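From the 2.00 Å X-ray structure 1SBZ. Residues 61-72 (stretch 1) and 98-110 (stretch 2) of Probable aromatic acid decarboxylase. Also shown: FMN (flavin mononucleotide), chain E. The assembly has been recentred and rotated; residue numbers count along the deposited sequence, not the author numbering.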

# COMPACT_ATOMS: atom_id res chain seq x y z
N SER D 61 23.10 34.59 10.69
CA SER D 61 22.80 33.52 11.62
C SER D 61 21.46 33.83 12.27
O SER D 61 21.24 34.94 12.77
N HIS D 62 20.55 32.86 12.23
CA HIS D 62 19.20 33.06 12.73
C HIS D 62 18.93 32.21 13.96
O HIS D 62 19.51 31.14 14.13
N ASN D 63 18.04 32.70 14.83
CA ASN D 63 17.64 31.96 16.03
C ASN D 63 16.71 30.79 15.68
O ASN D 63 15.74 30.97 14.93
N PRO D 64 16.99 29.60 16.22
CA PRO D 64 16.21 28.40 15.92
C PRO D 64 14.73 28.43 16.35
O PRO D 64 13.96 27.59 15.89
N ALA D 65 14.35 29.37 17.21
CA ALA D 65 12.95 29.55 17.59
C ALA D 65 12.28 30.66 16.78
O ALA D 65 11.07 30.87 16.89
N ASP D 66 13.07 31.35 15.95
CA ASP D 66 12.60 32.53 15.23
C ASP D 66 11.86 32.20 13.92
O ASP D 66 12.46 32.18 12.83
N GLN D 67 10.55 31.97 14.03
CA GLN D 67 9.71 31.67 12.86
C GLN D 67 9.43 32.90 11.98
O GLN D 67 8.76 32.80 10.96
N ALA D 68 9.97 34.05 12.38
CA ALA D 68 9.78 35.29 11.62
C ALA D 68 11.04 35.75 10.89
O ALA D 68 11.06 36.83 10.30
N ALA D 69 12.08 34.91 10.91
CA ALA D 69 13.32 35.16 10.17
C ALA D 69 13.06 35.19 8.66
O ALA D 69 12.07 34.64 8.18
N THR D 70 13.97 35.83 7.91
CA THR D 70 13.84 35.93 6.45
C THR D 70 13.61 34.58 5.78
O THR D 70 12.71 34.43 4.95
N ILE D 71 14.43 33.59 6.16
CA ILE D 71 14.42 32.26 5.54
C ILE D 71 13.17 31.43 5.90
O ILE D 71 13.01 30.31 5.41
N SER D 72 12.32 31.99 6.75
CA SER D 72 11.04 31.37 7.08
C SER D 72 10.00 31.71 6.01
O SER D 72 8.92 31.13 5.97
N TYR D 98 6.35 18.69 10.88
CA TYR D 98 6.10 19.33 12.17
C TYR D 98 7.08 20.50 12.39
O TYR D 98 8.03 20.41 13.18
N ALA D 99 6.85 21.59 11.66
CA ALA D 99 7.77 22.72 11.59
C ALA D 99 7.69 23.59 12.86
O ALA D 99 7.24 24.75 12.80
N ASP D 100 8.15 23.02 13.98
CA ASP D 100 8.01 23.63 15.31
C ASP D 100 9.04 24.73 15.60
O ASP D 100 8.78 25.63 16.40
N GLY D 101 10.22 24.62 14.98
CA GLY D 101 11.26 25.64 15.08
C GLY D 101 11.73 26.07 13.70
O GLY D 101 11.15 25.65 12.70
N LEU D 102 12.79 26.87 13.65
CA LEU D 102 13.28 27.43 12.38
C LEU D 102 14.03 26.43 11.49
O LEU D 102 14.02 26.58 10.27
N VAL D 103 14.69 25.44 12.06
CA VAL D 103 15.34 24.44 11.22
C VAL D 103 14.25 23.72 10.42
O VAL D 103 14.36 23.57 9.20
N GLY D 104 13.18 23.33 11.12
CA GLY D 104 12.06 22.61 10.53
C GLY D 104 11.24 23.44 9.57
O GLY D 104 10.86 22.96 8.49
N ARG D 105 10.97 24.69 9.96
CA ARG D 105 10.24 25.64 9.12
C ARG D 105 11.00 25.99 7.84
O ARG D 105 10.43 25.93 6.75
N ALA D 106 12.27 26.36 7.97
CA ALA D 106 13.09 26.65 6.80
C ALA D 106 13.13 25.45 5.85
O ALA D 106 13.11 25.62 4.63
N ALA D 107 13.17 24.23 6.41
CA ALA D 107 13.19 23.00 5.60
C ALA D 107 11.85 22.77 4.90
O ALA D 107 11.81 22.45 3.71
N ASP D 108 10.77 22.95 5.64
CA ASP D 108 9.41 22.85 5.09
C ASP D 108 9.18 23.84 3.94
O ASP D 108 8.62 23.48 2.90
N VAL D 109 9.65 25.08 4.14
CA VAL D 109 9.60 26.14 3.13
C VAL D 109 10.44 25.80 1.89
O VAL D 109 9.97 25.91 0.76
N VAL D 110 11.68 25.38 2.10
CA VAL D 110 12.51 24.91 0.99
C VAL D 110 11.75 23.87 0.13
O VAL D 110 11.70 23.99 -1.10

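The rule of this contact is that one helix start supplies a single large apolar side chain, and a mostly irregular stretch wraps around it. Leu 102, in the first turn of the helix, points toward the other stretch and gives up more area to it than any other residue here. Its chi1 is t and its chi2 p, which carries the two methyls into a pocket built from both backbone and side chains. Leu 102 CD2 lies 3.5 Å from His 62 CB, 3.4 Å from Asn 63 O, 3.8 Å from Ala 69 CB and 3.9 Å from Ile 71 CD1, while Leu 102 CD1 sits 3.5 Å from Asp 66 O and 4.0 Å from Ser 72 CB. Two consecutive type I turns, Asn 63 to Asp 66 and Asp 66 to Ala 69, curl the loop so that such different positions converge on one leucine.

Side chains of the turns help to hold them, alongside the backbone bonds. Asn 63, chi1 t, points away from the helix and accepts from the backbone, with Ala 65 N to Asn 63 OD1 at 3.0 Å; Asp 66, also t, does the same with Ala 68 N to Asp 66 OD1 at 3.1 Å. His 62, chi1 m, points toward the helix, yet its NE2 is satisfied elsewhere in the structure.

Backbone pins the leucine in place. Leu 102 N donates to Pro 64 O at 2.6 Å, almost straight at 176°. Water 1 donates to the same Pro 64 O at 2.7 Å and accepts from Val 103 N at 2.7 Å, so the loop carbonyl serves two successive amides of the first turn, one of them through the water. Gly 101, the N-cap residue, leaves room for this approach: an ideal CB there would come within 2.9 Å of Pro 64 O, a clash.

Ile 71 starts out sideways, but chi1 p and chi2 t bring its end nearer the helix, where Ile 71 CD1 also meets Ala 106 CB at 4.1 Å. Water 2 donates to Ile 71 O at 2.9 Å and to Ala 106 O at 2.8 Å, bridging the two backbones.

Gln 67, m at both chi1 and chi2, folds its buried amide against the start of the helix; its orientation there is uncertain. Ser 72, chi1 t, turns its hydroxyl back to its own stretch, donating from Ser 72 OG to Gln 67 O at 2.7 Å. That leaves Ser 72 OG able to accept from Arg 105 NE at 3.3 Å, a weak bond. Arg 105 runs t, p, t through chi3, and Arg 105 NE and NH2 each reach Ser 72 O at 3.2 Å, both weakly. The guanidinium also offers one face to the flavin, with Arg 105 NH1 3.4 Å from FMN N1, so the arginine joins the first stretch, the helix and the cofactor. One turn on, Val 109, chi1 t, closes the contact with Val 109 CG2 3.3 Å from Ser 72 O.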

# COMPACT_ATOMS: atom_id res chain seq x y z
CB SER D 61 23.91 33.41 12.67
OG SER D 61 23.62 32.42 13.65
CB HIS D 62 18.19 32.74 11.63
CG HIS D 62 18.47 33.43 10.33
ND1 HIS D 62 17.91 34.65 10.00
CD2 HIS D 62 19.25 33.09 9.28
CE1 HIS D 62 18.33 35.02 8.81
NE2 HIS D 62 19.15 34.09 8.35
CB ASN D 63 16.96 32.91 17.03
CG ASN D 63 16.81 32.30 18.41
OD1 ASN D 63 15.89 31.52 18.67
ND2 ASN D 63 17.72 32.66 19.31
CB PRO D 64 16.95 27.29 16.67
CG PRO D 64 17.68 27.99 17.75
CD PRO D 64 18.10 29.30 17.15
CB ALA D 65 12.83 29.83 19.09
CB ASP D 66 13.76 33.51 14.98
CG ASP D 66 13.31 34.83 14.35
OD1 ASP D 66 12.09 35.10 14.33
OD2 ASP D 66 14.11 35.66 13.87
CB GLN D 67 8.39 31.00 13.28
CG GLN D 67 8.52 29.72 14.13
CD GLN D 67 9.17 28.56 13.40
OE1 GLN D 67 8.60 27.46 13.33
NE2 GLN D 67 10.36 28.79 12.85
CB ALA D 68 9.23 36.40 12.54
CB ALA D 69 14.37 34.11 10.51
CB THR D 70 15.06 36.64 5.83
OG1 THR D 70 16.27 36.12 6.42
CG2 THR D 70 15.09 38.12 6.20
CB ILE D 71 15.71 31.48 5.89
CG1 ILE D 71 15.87 31.37 7.42
CG2 ILE D 71 16.92 32.14 5.25
CD1 ILE D 71 16.84 30.31 7.87
CB SER D 72 10.57 31.83 8.45
OG SER D 72 9.29 31.32 8.74
CB TYR D 98 6.17 18.31 13.30
CG TYR D 98 5.67 18.87 14.61
CD1 TYR D 98 4.35 19.30 14.74
CD2 TYR D 98 6.53 19.03 15.70
CE1 TYR D 98 3.87 19.83 15.93
CE2 TYR D 98 6.06 19.58 16.92
CZ TYR D 98 4.73 19.97 17.01
OH TYR D 98 4.24 20.51 18.18
CB ALA D 99 7.48 23.55 10.33
CB ASP D 100 8.08 22.54 16.39
CG ASP D 100 7.65 23.05 17.77
OD1 ASP D 100 6.71 23.88 17.87
OD2 ASP D 100 8.18 22.65 18.83
CB LEU D 102 14.12 28.71 12.58
CG LEU D 102 14.56 29.40 11.28
CD1 LEU D 102 13.36 29.81 10.41
CD2 LEU D 102 15.44 30.60 11.55
CB VAL D 103 16.23 23.45 12.03
CG1 VAL D 103 16.75 22.31 11.13
CG2 VAL D 103 17.40 24.19 12.68
CB ARG D 105 9.86 26.91 9.90
CG ARG D 105 9.25 28.03 9.05
CD ARG D 105 7.90 27.69 8.40
NE ARG D 105 7.40 28.81 7.59
CZ ARG D 105 6.35 28.75 6.77
NH1 ARG D 105 5.67 27.62 6.63
NH2 ARG D 105 6.00 29.82 6.08
CB ALA D 106 14.50 27.07 7.20
CB ALA D 107 13.55 21.78 6.46
CB ASP D 108 8.39 23.07 6.22
CG ASP D 108 7.03 22.50 5.88
OD1 ASP D 108 6.92 21.28 5.61
OD2 ASP D 108 6.00 23.21 5.87
CB VAL D 109 10.02 27.51 3.73
CG1 VAL D 109 10.39 28.52 2.65
CG2 VAL D 109 8.91 28.07 4.61
CB VAL D 110 13.89 24.40 1.49
CG1 VAL D 110 14.52 23.43 0.50
CG2 VAL D 110 14.83 25.58 1.76
N1 FMN E . 3.02 28.74 8.47
C2 FMN E . 2.13 28.13 7.60
O2 FMN E . 2.03 26.91 7.62
N3 FMN E . 1.37 28.90 6.73
C4 FMN E . 1.49 30.27 6.73
O4 FMN E . 0.91 30.94 5.87
C4A FMN E . 2.39 30.88 7.61
N5 FMN E . 2.52 32.26 7.62
C5A FMN E . 3.41 32.88 8.49
C6 FMN E . 3.51 34.27 8.47
C7 FMN E . 4.38 34.93 9.34
C7M FMN E . 3.92 36.29 9.77
C8 FMN E . 5.17 34.17 10.22
C8M FMN E . 5.94 34.83 11.33
C9 FMN E . 5.06 32.78 10.23
C9A FMN E . 4.18 32.12 9.37
N10 FMN E . 4.06 30.73 9.37
C10 FMN E . 3.16 30.11 8.49
C1' FMN E . 5.04 29.91 10.15
C2' FMN E . 4.38 29.39 11.43
O2' FMN E . 3.95 30.49 12.21
C3' FMN E . 5.32 28.49 12.22
O3' FMN E . 5.46 27.26 11.53
C4' FMN E . 4.86 28.22 13.66
O4' FMN E . 5.73 27.28 14.25
C5' FMN E . 3.44 27.67 13.73
O5' FMN E . 3.15 27.28 15.05
P FMN E . 1.64 27.13 15.54
O1P FMN E . 1.64 26.51 16.91
O2P FMN E . 0.84 26.24 14.59
O3P FMN E . 1.01 28.51 15.56
O HOH W 1 14.85 25.25 14.79
O HOH W 2 13.66 28.18 3.60